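Local coordinates for protein amine oxidase (Emericella nidulans, PDB 3PGB) that probably oxidises primary amines, using a copper ion and a topaquinone cofactor made from one of its own tyrosines, at residues Phe448-Asp453 and Asn470-Leu475. Residues are numbered along the deposited sequence; the frame is centred on the assembly and turned at random.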
loop_
_atom_site.group_PDB
_atom_site.type_symbol
_atom_site.label_atom_id
_atom_site.label_comp_id
_atom_site.label_asym_id
_atom_site.label_seq_id
_atom_site.Cartn_x
_atom_site.Cartn_y
_atom_site.Cartn_z
ATOM N N PHE A 448 12.117 6.806 -14.754
ATOM C CA PHE A 448 12.397 7.979 -13.948
ATOM C C PHE A 448 12.741 7.673 -12.503
ATOM O O PHE A 448 12.240 6.715 -11.911
ATOM C CB PHE A 448 11.206 8.949 -13.978
ATOM C CG PHE A 448 9.927 8.358 -13.461
ATOM C CD1 PHE A 448 9.100 7.623 -14.294
ATOM C CD2 PHE A 448 9.549 8.542 -12.136
ATOM C CE1 PHE A 448 7.916 7.080 -13.820
ATOM C CE2 PHE A 448 8.367 7.999 -11.658
ATOM C CZ PHE A 448 7.550 7.269 -12.501
ATOM N N GLU A 449 13.600 8.520 -11.947
ATOM C CA GLU A 449 13.783 8.592 -10.507
ATOM C C GLU A 449 12.653 9.413 -9.883
ATOM O O GLU A 449 12.064 10.281 -10.531
ATOM C CB GLU A 449 15.123 9.229 -10.160
ATOM C CG GLU A 449 16.306 8.310 -10.307
ATOM C CD GLU A 449 17.507 8.840 -9.559
ATOM O OE1 GLU A 449 17.798 10.043 -9.710
ATOM O OE2 GLU A 449 18.145 8.072 -8.808
ATOM N N PHE A 450 12.357 9.137 -8.622
ATOM C CA PHE A 450 11.322 9.871 -7.911
ATOM C C PHE A 450 11.682 9.933 -6.441
ATOM O O PHE A 450 11.940 8.907 -5.822
ATOM C CB PHE A 450 9.959 9.195 -8.107
ATOM C CG PHE A 450 8.794 10.050 -7.704
ATOM C CD1 PHE A 450 8.171 10.876 -8.630
ATOM C CD2 PHE A 450 8.321 10.030 -6.399
ATOM C CE1 PHE A 450 7.096 11.671 -8.259
ATOM C CE2 PHE A 450 7.243 10.824 -6.019
ATOM C CZ PHE A 450 6.630 11.640 -6.949
ATOM N N ASP A 451 11.731 11.145 -5.898
ATOM C CA ASP A 451 11.995 11.351 -4.478
ATOM C C ASP A 451 10.687 11.173 -3.722
ATOM O O ASP A 451 9.815 12.031 -3.787
ATOM C CB ASP A 451 12.566 12.747 -4.240
ATOM C CG ASP A 451 12.952 12.991 -2.789
ATOM O OD1 ASP A 451 13.450 14.094 -2.491
ATOM O OD2 ASP A 451 12.769 12.099 -1.943
ATOM N N ALA A 452 10.559 10.050 -3.015
ATOM C CA ALA A 452 9.326 9.707 -2.302
ATOM C C ALA A 452 8.964 10.786 -1.301
ATOM O O ALA A 452 9.845 11.444 -0.743
ATOM C CB ALA A 452 9.477 8.375 -1.597
ATOM N N ASP A 453 7.667 10.956 -1.059
ATOM C CA ASP A 453 7.199 11.962 -0.105
ATOM C C ASP A 453 7.586 11.657 1.355
ATOM O O ASP A 453 7.343 12.478 2.238
ATOM C CB ASP A 453 5.680 12.186 -0.235
ATOM C CG ASP A 453 4.843 11.059 0.360
ATOM O OD1 ASP A 453 5.299 9.898 0.389
ATOM O OD2 ASP A 453 3.694 11.341 0.775
ATOM N N ASN A 470 14.464 8.823 0.399
ATOM C CA ASN A 470 13.965 7.659 -0.330
ATOM C C ASN A 470 13.846 7.998 -1.813
ATOM O O ASN A 470 12.773 8.383 -2.305
ATOM C CB ASN A 470 12.610 7.212 0.240
ATOM C CG ASN A 470 12.076 5.952 -0.414
ATOM O OD1 ASN A 470 12.794 5.236 -1.102
ATOM N ND2 ASN A 470 10.802 5.677 -0.196
ATOM N N VAL A 471 14.963 7.866 -2.522
ATOM C CA VAL A 471 14.986 8.071 -3.962
ATOM C C VAL A 471 14.942 6.710 -4.649
ATOM O O VAL A 471 15.806 5.863 -4.401
ATOM C CB VAL A 471 16.236 8.850 -4.404
ATOM C CG1 VAL A 471 16.189 9.109 -5.903
ATOM C CG2 VAL A 471 16.338 10.160 -3.638
ATOM N N TYR A 472 13.930 6.502 -5.490
ATOM C CA TYR A 472 13.717 5.214 -6.145
ATOM C C TYR A 472 13.511 5.343 -7.657
ATOM O O TYR A 472 13.157 6.415 -8.151
ATOM C CB TYR A 472 12.532 4.484 -5.501
ATOM C CG TYR A 472 11.185 5.156 -5.664
ATOM C CD1 TYR A 472 10.324 4.799 -6.694
ATOM C CD2 TYR A 472 10.759 6.128 -4.767
ATOM C CE1 TYR A 472 9.086 5.415 -6.843
ATOM C CE2 TYR A 472 9.528 6.740 -4.904
ATOM C CZ TYR A 472 8.698 6.381 -5.944
ATOM O OH TYR A 472 7.475 6.994 -6.070
ATOM N N PHE A 473 13.726 4.234 -8.370
ATOM C CA PHE A 473 13.620 4.184 -9.832
ATOM C C PHE A 473 12.375 3.416 -10.281
ATOM O O PHE A 473 12.043 2.384 -9.702
ATOM C CB PHE A 473 14.875 3.532 -10.403
ATOM C CG PHE A 473 14.955 3.558 -11.895
ATOM C CD1 PHE A 473 15.425 4.681 -12.554
ATOM C CD2 PHE A 473 14.588 2.447 -12.642
ATOM C CE1 PHE A 473 15.509 4.706 -13.939
ATOM C CE2 PHE A 473 14.668 2.464 -14.025
ATOM C CZ PHE A 473 15.131 3.596 -14.677
ATOM N N THR A 474 11.703 3.924 -11.314
ATOM C CA THR A 474 10.457 3.336 -11.831
ATOM C C THR A 474 10.514 3.106 -13.335
ATOM O O THR A 474 10.965 3.970 -14.083
ATOM C CB THR A 474 9.227 4.254 -11.555
ATOM O OG1 THR A 474 8.988 4.357 -10.141
ATOM C CG2 THR A 474 7.978 3.714 -12.242
ATOM N N LEU A 475 10.067 1.933 -13.767
ATOM C CA LEU A 475 9.848 1.642 -15.183
ATOM C C LEU A 475 8.361 1.441 -15.333
ATOM O O LEU A 475 7.782 0.630 -14.609
ATOM C CB LEU A 475 10.589 0.371 -15.614
ATOM C CG LEU A 475 10.239 -0.237 -16.988
ATOM C CD1 LEU A 475 10.222 0.812 -18.101
ATOM C CD2 LEU A 475 11.204 -1.358 -17.345
HETATM O O HOH W 1 12.274 10.895 0.275
#
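Phe448 with Thr474 and Phe450 with Tyr472 each exchange two backbone hydrogen bonds, one each way, as the hydrogen-bonded pairs of an antiparallel sheet, and Ala452 N continues the pattern to Asn470 O at 2.9 Å. Between these pairs, Glu449 CA sits 3.3 Å from Tyr472 O, a CA-H...O contact.

Three aromatic rings and Thr474 pack together on the face bearing Phe448, Phe450, Tyr472 and Thr474. Tyr472 CG lies between its backbone N and carbonyl carbon (chi1 65°), and Phe450 CB rests over one face of the ring, 4.1 Å from its centroid; Ala452, with only CB to bring up, meets the ring edge, 3.7 Å from CE2. The Phe450 and Tyr472 planes are turned 50° apart. Beta-branched Thr474 lays CB over the Phe448 ring, 3.9 Å from its centroid, while OG1 is hydrogen-bonded to Asn491 OD1.

On the other face, Val471 CG1 touches Glu449 OE2 (3.7 Å), a buried carboxylate oxygen held by a salt bridge from Arg337 and an N-H hydrogen bond from Trp349. Beside Ala452 and Asn470, a water bridges Asp451 OD2, Ala452 O and Asn470 N; Lys469 forms a salt bridge with Asp451.

Asp453 of the second subunit packs on Phe450, placing this antiparallel strand pair of the copper amine oxidase catalytic domain's beta-sandwich at the dimer interface.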